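Local coordinates for sortase (PDB 2XWG), which probably acts as a class C (pilus-type) sortase, a cysteine transpeptidase that joins fimbrial subunits covalently during fimbrial assembly at the cell surface, at residues L181-N186 / G204-T209; D161-L166 / H221-T226. All coordinates share one frame; numbering follows the deposited sequence.

Followed from the N terminus, the chain first reaches 161-166, a loop with a short 3-10 segment at 163-165, in the connection between strands 144-149 and 171-176. Contact 2 closes the larger loop, when strand 221-229 returns to pack against this loop. Nested inside it, contact 1 closes a smaller loop between strand 179-191 and the beginning of strand 206-214. In the sheet, strand 221-229 lies between these two and pairs with both. Contact 1 therefore joins second neighbours, while contact 2 attaches the turn to the strand between them. The two meet where N186 N approaches T226 O and T209 OG1 approaches T226 OG1, both probable hydrogen bonds, within one sortase beta-barrel domain.

Contact 1: residues L181-N186 / G204-T209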
ATOM      1  N   LEU A 181      -6.791   2.741 -10.989  1.00 39.91           N
ATOM      2  CA  LEU A 181      -7.497   1.606 -10.437  1.00 35.11           C
ATOM      3  C   LEU A 181      -8.507   2.067  -9.385  1.00 40.88           C
ATOM      4  O   LEU A 181      -8.126   2.698  -8.401  1.00 37.91           O
ATOM      5  CB  LEU A 181      -6.494   0.677  -9.770  1.00 35.09           C
ATOM      6  CG  LEU A 181      -5.193   0.338 -10.487  1.00 39.03           C
ATOM      7  CD1 LEU A 181      -4.472  -0.711  -9.673  1.00 39.15           C
ATOM      8  CD2 LEU A 181      -5.428  -0.157 -11.916  1.00 41.57           C
ATOM      9  N   LYS A 182      -9.787   1.759  -9.579  1.00 30.61           N
ATOM     10  CA  LYS A 182     -10.782   2.098  -8.579  1.00 31.14           C
ATOM     11  C   LYS A 182     -10.978   0.943  -7.620  1.00 37.58           C
ATOM     12  O   LYS A 182     -11.251  -0.172  -8.067  1.00 38.46           O
ATOM     13  CB  LYS A 182     -12.111   2.420  -9.243  1.00 33.65           C
ATOM     14  CG  LYS A 182     -13.205   2.843  -8.285  1.00 33.43           C
ATOM     15  CD  LYS A 182     -14.483   3.152  -9.050  1.00 36.39           C
ATOM     16  CE  LYS A 182     -15.539   3.765  -8.157  1.00 35.82           C
ATOM     17  NZ  LYS A 182     -16.878   3.871  -8.849  1.00 39.68           N
ATOM     18  N   TYR A 183     -10.837   1.202  -6.313  1.00 36.77           N
ATOM     19  CA  TYR A 183     -11.186   0.224  -5.265  1.00 35.15           C
ATOM     20  C   TYR A 183     -12.353   0.703  -4.400  1.00 35.47           C
ATOM     21  O   TYR A 183     -12.513   1.901  -4.176  1.00 35.64           O
ATOM     22  CB  TYR A 183      -9.986  -0.079  -4.373  1.00 31.75           C
ATOM     23  CG  TYR A 183      -8.874  -0.734  -5.130  1.00 32.76           C
ATOM     24  CD1 TYR A 183      -7.981   0.015  -5.848  1.00 32.11           C
ATOM     25  CD2 TYR A 183      -8.727  -2.099  -5.136  1.00 32.39           C
ATOM     26  CE1 TYR A 183      -6.974  -0.575  -6.557  1.00 32.75           C
ATOM     27  CE2 TYR A 183      -7.722  -2.700  -5.826  1.00 34.26           C
ATOM     28  CZ  TYR A 183      -6.846  -1.933  -6.548  1.00 33.63           C
ATOM     29  OH  TYR A 183      -5.826  -2.524  -7.265  1.00 32.85           O
ATOM     30  N   GLU A 184     -13.173  -0.230  -3.923  1.00 39.05           N
ATOM     31  CA  GLU A 184     -14.265   0.112  -3.022  1.00 42.27           C
ATOM     32  C   GLU A 184     -14.002  -0.557  -1.669  1.00 44.35           C
ATOM     33  O   GLU A 184     -13.632  -1.729  -1.619  1.00 42.89           O
ATOM     34  CB  GLU A 184     -15.607  -0.328  -3.617  1.00 47.14           C
ATOM     35  CG  GLU A 184     -16.814  -0.073  -2.708  1.00 56.72           C
ATOM     36  CD  GLU A 184     -18.137  -0.607  -3.282  1.00 67.76           C
ATOM     37  OE1 GLU A 184     -18.176  -1.788  -3.715  1.00 68.92           O
ATOM     38  OE2 GLU A 184     -19.138   0.157  -3.294  1.00 63.76           O
ATOM     39  N   VAL A 185     -14.160   0.190  -0.577  1.00 37.94           N
ATOM     40  CA  VAL A 185     -13.858  -0.329   0.759  1.00 36.07           C
ATOM     41  C   VAL A 185     -14.879  -1.380   1.182  1.00 41.58           C
ATOM     42  O   VAL A 185     -16.083  -1.124   1.186  1.00 41.77           O
ATOM     43  CB  VAL A 185     -13.855   0.792   1.801  1.00 37.25           C
ATOM     44  CG1 VAL A 185     -13.674   0.229   3.202  1.00 35.26           C
ATOM     45  CG2 VAL A 185     -12.785   1.806   1.479  1.00 30.30           C
ATOM     46  N   ASN A 186     -14.412  -2.567   1.542  1.00 41.85           N
ATOM     47  CA  ASN A 186     -15.350  -3.604   1.937  1.00 47.71           C
ATOM     48  C   ASN A 186     -14.937  -4.364   3.193  1.00 54.26           C
ATOM     49  O   ASN A 186     -15.472  -5.437   3.475  1.00 58.34           O
ATOM     50  CB  ASN A 186     -15.607  -4.577   0.787  1.00 45.88           C
ATOM     51  CG  ASN A 186     -14.428  -5.498   0.528  1.00 51.25           C
ATOM     52  OD1 ASN A 186     -13.469  -5.557   1.314  1.00 48.78           O
ATOM     53  ND2 ASN A 186     -14.501  -6.245  -0.572  1.00 47.16           N
ATOM     54  N   GLY A 204      -7.352 -15.018  -6.612  1.00 65.01           N
ATOM     55  CA  GLY A 204      -8.407 -14.615  -7.525  1.00 62.80           C
ATOM     56  C   GLY A 204      -9.141 -13.372  -7.058  1.00 64.99           C
ATOM     57  O   GLY A 204     -10.257 -13.090  -7.500  1.00 69.02           O
ATOM     58  N   ARG A 205      -8.517 -12.635  -6.144  1.00 70.62           N
ATOM     59  CA  ARG A 205      -9.023 -11.334  -5.712  1.00 66.14           C
ATOM     60  C   ARG A 205      -7.983 -10.230  -5.925  1.00 58.59           C
ATOM     61  O   ARG A 205      -6.769 -10.462  -5.819  1.00 55.48           O
ATOM     62  CB  ARG A 205      -9.476 -11.375  -4.248  1.00 60.29           C
ATOM     63  CG  ARG A 205     -10.839 -12.028  -4.021  1.00 64.78           C
ATOM     64  CD  ARG A 205     -11.196 -12.071  -2.523  1.00 69.46           C
ATOM     65  NE  ARG A 205     -11.963 -10.911  -2.044  1.00 69.31           N
ATOM     66  CZ  ARG A 205     -12.078 -10.560  -0.758  1.00 70.29           C
ATOM     67  NH1 ARG A 205     -11.459 -11.261   0.183  1.00 70.73           N
ATOM     68  NH2 ARG A 205     -12.799  -9.499  -0.404  1.00 66.68           N
ATOM     69  N   ASP A 206      -8.489  -9.041  -6.239  1.00 49.19           N
ATOM     70  CA  ASP A 206      -7.684  -7.839  -6.449  1.00 45.34           C
ATOM     71  C   ASP A 206      -7.953  -6.904  -5.263  1.00 41.24           C
ATOM     72  O   ASP A 206      -8.973  -6.206  -5.231  1.00 43.29           O
ATOM     73  CB  ASP A 206      -8.111  -7.186  -7.780  1.00 46.93           C
ATOM     74  CG  ASP A 206      -7.242  -5.979  -8.186  1.00 46.12           C
ATOM     75  OD1 ASP A 206      -6.612  -5.358  -7.296  1.00 41.49           O
ATOM     76  OD2 ASP A 206      -7.214  -5.645  -9.405  1.00 41.39           O
ATOM     77  N   LEU A 207      -7.070  -6.905  -4.272  1.00 33.96           N
ATOM     78  CA  LEU A 207      -7.316  -6.108  -3.071  1.00 32.72           C
ATOM     79  C   LEU A 207      -6.214  -5.097  -2.787  1.00 29.39           C
ATOM     80  O   LEU A 207      -5.050  -5.367  -3.033  1.00 30.20           O
ATOM     81  CB  LEU A 207      -7.399  -7.022  -1.853  1.00 36.75           C
ATOM     82  CG  LEU A 207      -8.250  -8.271  -1.855  1.00 37.70           C
ATOM     83  CD1 LEU A 207      -7.970  -9.041  -0.582  1.00 38.49           C
ATOM     84  CD2 LEU A 207      -9.697  -7.861  -1.935  1.00 43.83           C
ATOM     85  N   VAL A 208      -6.578  -3.957  -2.211  1.00 34.01           N
ATOM     86  CA  VAL A 208      -5.584  -3.060  -1.616  1.00 33.34           C
ATOM     87  C   VAL A 208      -5.952  -2.712  -0.180  1.00 33.11           C
ATOM     88  O   VAL A 208      -7.079  -2.315   0.089  1.00 35.42           O
ATOM     89  CB  VAL A 208      -5.472  -1.736  -2.369  1.00 30.58           C
ATOM     90  CG1 VAL A 208      -4.685  -0.757  -1.535  1.00 25.21           C
ATOM     91  CG2 VAL A 208      -4.806  -1.949  -3.705  1.00 36.73           C
ATOM     92  N   THR A 209      -5.004  -2.844   0.739  1.00 32.10           N
ATOM     93  CA  THR A 209      -5.229  -2.427   2.118  1.00 34.02           C
ATOM     94  C   THR A 209      -4.425  -1.178   2.500  1.00 33.96           C
ATOM     95  O   THR A 209      -3.196  -1.136   2.339  1.00 33.33           O
ATOM     96  CB  THR A 209      -4.871  -3.543   3.104  1.00 37.67           C
ATOM     97  OG1 THR A 209      -5.646  -4.706   2.795  1.00 44.47           O
ATOM     98  CG2 THR A 209      -5.175  -3.114   4.532  1.00 33.74           C
TER
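D206 holds its carboxylate among three donors, one of them from across the contact: Y183 OH donates to D206 OD1 at 2.9 Å. The hydroxyl meets OD1 on its syn side, 21° out of the carboxylate plane. The other oxygen, OD2, is taken by a salt bridge to R229 and by the backbone N of G141. D206 starts off to one side of strand 179-191, but with CG anti to the backbone N (chi1 -174°) its carboxylate comes round to the phenol. Ring and carboxylate planes stand 72° apart, and OD1 lies near the ring plane at its edge, 3.2 Å from Y183 CE2. V208 takes one face of the same ring. Its CG2 methyl sits 3.8 Å from the ring centroid, displaced toward the rim and nearest to Y183 CZ at 3.5 Å, a CH-pi contact made by the branch beside the backbone N. A phenylalanine in place of Y183 could still lie under this methyl, but it would probably leave D206 OD1 without its hydroxyl donor and the carboxylate less firmly fixed. Farther along the strands, N186 ND2 approaches the edge of the R205 guanidinium, 3.7 Å from NH2, the two side chains coming from opposite directions. E228 OE1 links them, through a salt bridge to R205 NH2 and a weak hydrogen bond to N186 ND2. E228 and R229, the acid and the base that complete these polar groups, belong to strand 221-229, which pairs between the two strands of the contact in the sortase beta-barrel. The chemistry is thus a buried carboxylate compensated by an arginine, a phenol and a backbone N-H, which would favour its ionised form, beside an aromatic ring with a valine methyl packed over one face, all away from the annotated sites.

Contact 2: residues D161-L166 / H221-T226; sequences DNLNQL and HRLLVT
L223 and V225 of strand 221-229 both point toward the turn 161-166, and L163 and L166 point back at them. L223 reaches the backbone of the turn end-on with one methyl. With CG anti to the backbone N (chi1 162°), the leucine's end extends to the turn, where CD2 meets the peptide joining L163 and N164, 3.7 Å from L163 C and 3.6 Å from N164 N. The same methyl also touches L163 CB at 3.8 Å and, more loosely, N164 CB. V225 divides its two branches between the two leucines. CG2 faces L163, whose chain runs obliquely past it with CG 4.2 Å away; CG1 meets L166 CD1 at 3.8 Å, where the two side chains cross at about a right angle. The 3-10 segment 163-165 and the bond from L166 N to L163 O (3.1 Å) bring L163 and L166 onto the strand-facing side. L163 also packs on L210 and T212 of strand 206-214, so the turn spans two neighbouring strands; L223 and V225 in turn touch I188 of strand 179-191. The predicted active site lies close by, with the side chain of L223 about 7 Å from that of C213, the predicted acyl-thioester cysteine. R222, next to L223, touches C213 and forms a salt bridge with D76, consistent with the lid that folds over the active site in pilus-type sortases. No hydrogen bond passes between the turn and the strand in this contact. Their cohesion rests on aliphatic branches, so the fit depends on shape, with one leucine methyl against a peptide and one valine spread between two leucines, and probably holds the connection following H151 against the barrel by exclusion of water.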
ATOM      1  N   ASP A 161      -4.023  10.247   8.775  1.00 30.37           N
ATOM      2  CA  ASP A 161      -4.676  10.546  10.045  1.00 31.12           C
ATOM      3  C   ASP A 161      -6.150  10.165   9.989  1.00 34.29           C
ATOM      4  O   ASP A 161      -6.709   9.545  10.921  1.00 42.07           O
ATOM      5  CB  ASP A 161      -4.569  12.034  10.373  1.00 29.27           C
ATOM      6  CG  ASP A 161      -3.267  12.398  11.027  1.00 29.23           C
ATOM      7  OD1 ASP A 161      -2.494  11.479  11.357  1.00 31.47           O
ATOM      8  OD2 ASP A 161      -3.019  13.610  11.224  1.00 31.33           O
ATOM      9  N   ASN A 162      -6.789  10.528   8.895  1.00 25.79           N
ATOM     10  CA  ASN A 162      -8.230  10.401   8.834  1.00 27.43           C
ATOM     11  C   ASN A 162      -8.711   9.118   8.190  1.00 27.80           C
ATOM     12  O   ASN A 162      -9.840   9.037   7.704  1.00 28.15           O
ATOM     13  CB  ASN A 162      -8.811  11.626   8.160  1.00 29.04           C
ATOM     14  CG  ASN A 162      -8.364  12.888   8.843  1.00 36.35           C
ATOM     15  OD1 ASN A 162      -8.390  12.985  10.086  1.00 36.31           O
ATOM     16  ND2 ASN A 162      -7.895  13.851   8.054  1.00 33.88           N
ATOM     17  N   LEU A 163      -7.854   8.106   8.182  1.00 27.59           N
ATOM     18  CA  LEU A 163      -8.290   6.809   7.697  1.00 27.08           C
ATOM     19  C   LEU A 163      -9.498   6.343   8.507  1.00 34.55           C
ATOM     20  O   LEU A 163     -10.386   5.688   7.963  1.00 42.51           O
ATOM     21  CB  LEU A 163      -7.140   5.795   7.785  1.00 30.76           C
ATOM     22  CG  LEU A 163      -7.040   4.823   6.605  1.00 27.34           C
ATOM     23  CD1 LEU A 163      -6.948   5.622   5.330  1.00 27.24           C
ATOM     24  CD2 LEU A 163      -5.843   3.910   6.743  1.00 27.02           C
ATOM     25  N   ASN A 164      -9.542   6.695   9.797  1.00 29.92           N
ATOM     26  CA  ASN A 164     -10.662   6.332  10.671  1.00 35.99           C
ATOM     27  C   ASN A 164     -12.008   6.997  10.364  1.00 37.62           C
ATOM     28  O   ASN A 164     -12.921   6.889  11.174  1.00 36.44           O
ATOM     29  CB  ASN A 164     -10.303   6.592  12.138  1.00 31.96           C
ATOM     30  CG  ASN A 164      -9.906   8.038  12.382  1.00 35.38           C
ATOM     31  OD1 ASN A 164     -10.207   8.918  11.578  1.00 35.69           O
ATOM     32  ND2 ASN A 164      -9.218   8.287  13.486  1.00 30.63           N
ATOM     33  N   GLN A 165     -12.139   7.696   9.233  1.00 30.29           N
ATOM     34  CA  GLN A 165     -13.436   8.258   8.850  1.00 34.23           C
ATOM     35  C   GLN A 165     -14.064   7.457   7.727  1.00 37.27           C
ATOM     36  O   GLN A 165     -15.256   7.597   7.425  1.00 40.48           O
ATOM     37  CB  GLN A 165     -13.326   9.719   8.443  1.00 32.97           C
ATOM     38  CG  GLN A 165     -12.855  10.606   9.569  1.00 35.74           C
ATOM     39  CD  GLN A 165     -12.682  12.022   9.112  1.00 41.00           C
ATOM     40  OE1 GLN A 165     -11.971  12.826   9.741  1.00 40.82           O
ATOM     41  NE2 GLN A 165     -13.314  12.343   7.981  1.00 37.16           N
ATOM     42  N   LEU A 166     -13.258   6.593   7.127  1.00 34.01           N
ATOM     43  CA  LEU A 166     -13.730   5.766   6.027  1.00 39.07           C
ATOM     44  C   LEU A 166     -14.734   4.735   6.534  1.00 41.28           C
ATOM     45  O   LEU A 166     -14.585   4.237   7.646  1.00 38.40           O
ATOM     46  CB  LEU A 166     -12.545   5.049   5.370  1.00 34.30           C
ATOM     47  CG  LEU A 166     -11.599   5.883   4.481  1.00 33.54           C
ATOM     48  CD1 LEU A 166     -10.656   4.958   3.755  1.00 28.35           C
ATOM     49  CD2 LEU A 166     -12.373   6.668   3.490  1.00 26.97           C
ATOM     50  N   HIS A 221      -2.457  -0.241  18.356  1.00 44.31           N
ATOM     51  CA  HIS A 221      -2.978  -1.146  17.322  1.00 43.20           C
ATOM     52  C   HIS A 221      -2.707  -0.675  15.872  1.00 37.25           C
ATOM     53  O   HIS A 221      -1.877   0.197  15.644  1.00 37.03           O
ATOM     54  CB  HIS A 221      -4.473  -1.380  17.532  1.00 42.48           C
ATOM     55  CG  HIS A 221      -4.799  -2.092  18.809  1.00 52.74           C
ATOM     56  ND1 HIS A 221      -4.904  -1.438  20.020  1.00 55.05           N
ATOM     57  CD2 HIS A 221      -5.051  -3.399  19.066  1.00 54.05           C
ATOM     58  CE1 HIS A 221      -5.209  -2.312  20.965  1.00 51.76           C
ATOM     59  NE2 HIS A 221      -5.298  -3.510  20.414  1.00 53.64           N
ATOM     60  N   ARG A 222      -3.406  -1.283  14.909  1.00 35.15           N
ATOM     61  CA  ARG A 222      -3.342  -0.912  13.500  1.00 30.45           C
ATOM     62  C   ARG A 222      -4.729  -0.868  12.910  1.00 31.87           C
ATOM     63  O   ARG A 222      -5.502  -1.780  13.115  1.00 37.08           O
ATOM     64  CB  ARG A 222      -2.569  -1.949  12.706  1.00 31.41           C
ATOM     65  CG  ARG A 222      -1.176  -2.166  13.182  1.00 33.78           C
ATOM     66  CD  ARG A 222      -0.437  -0.872  13.309  1.00 26.85           C
ATOM     67  NE  ARG A 222       0.924  -1.145  13.754  1.00 31.16           N
ATOM     68  CZ  ARG A 222       1.451  -0.676  14.878  1.00 33.13           C
ATOM     69  NH1 ARG A 222       0.721   0.096  15.680  1.00 34.54           N
ATOM     70  NH2 ARG A 222       2.709  -0.968  15.194  1.00 32.93           N
ATOM     71  N   LEU A 223      -5.044   0.170  12.148  1.00 34.52           N
ATOM     72  CA  LEU A 223      -6.323   0.212  11.459  1.00 34.43           C
ATOM     73  C   LEU A 223      -6.136  -0.232  10.001  1.00 36.25           C
ATOM     74  O   LEU A 223      -5.291   0.304   9.296  1.00 38.22           O
ATOM     75  CB  LEU A 223      -6.914   1.612  11.556  1.00 30.25           C
ATOM     76  CG  LEU A 223      -8.008   1.906  10.544  1.00 35.38           C
ATOM     77  CD1 LEU A 223      -9.262   1.193  10.982  1.00 37.88           C
ATOM     78  CD2 LEU A 223      -8.258   3.407  10.452  1.00 33.57           C
ATOM     79  N   LEU A 224      -6.898  -1.236   9.566  1.00 41.27           N
ATOM     80  CA  LEU A 224      -6.755  -1.812   8.229  1.00 33.95           C
ATOM     81  C   LEU A 224      -8.018  -1.577   7.469  1.00 37.54           C
ATOM     82  O   LEU A 224      -9.043  -2.143   7.806  1.00 48.82           O
ATOM     83  CB  LEU A 224      -6.529  -3.323   8.262  1.00 31.25           C
ATOM     84  CG  LEU A 224      -5.449  -4.021   9.105  1.00 37.81           C
ATOM     85  CD1 LEU A 224      -4.927  -5.238   8.378  1.00 38.47           C
ATOM     86  CD2 LEU A 224      -4.289  -3.148   9.458  1.00 37.78           C
ATOM     87  N   VAL A 225      -7.943  -0.754   6.433  1.00 38.58           N
ATOM     88  CA  VAL A 225      -9.056  -0.527   5.540  1.00 37.43           C
ATOM     89  C   VAL A 225      -8.739  -1.254   4.241  1.00 40.60           C
ATOM     90  O   VAL A 225      -7.730  -0.972   3.597  1.00 40.22           O
ATOM     91  CB  VAL A 225      -9.241   0.972   5.269  1.00 39.52           C
ATOM     92  CG1 VAL A 225     -10.134   1.208   4.037  1.00 38.51           C
ATOM     93  CG2 VAL A 225      -9.794   1.680   6.501  1.00 36.73           C
ATOM     94  N   THR A 226      -9.580  -2.209   3.867  1.00 40.59           N
ATOM     95  CA  THR A 226      -9.328  -3.001   2.679  1.00 40.88           C
ATOM     96  C   THR A 226     -10.323  -2.596   1.609  1.00 42.73           C
ATOM     97  O   THR A 226     -11.512  -2.454   1.888  1.00 45.02           O
ATOM     98  CB  THR A 226      -9.469  -4.514   2.960  1.00 44.66           C
ATOM     99  OG1 THR A 226      -8.572  -4.915   4.012  1.00 47.19           O
ATOM    100  CG2 THR A 226      -9.179  -5.328   1.701  1.00 39.49           C
TER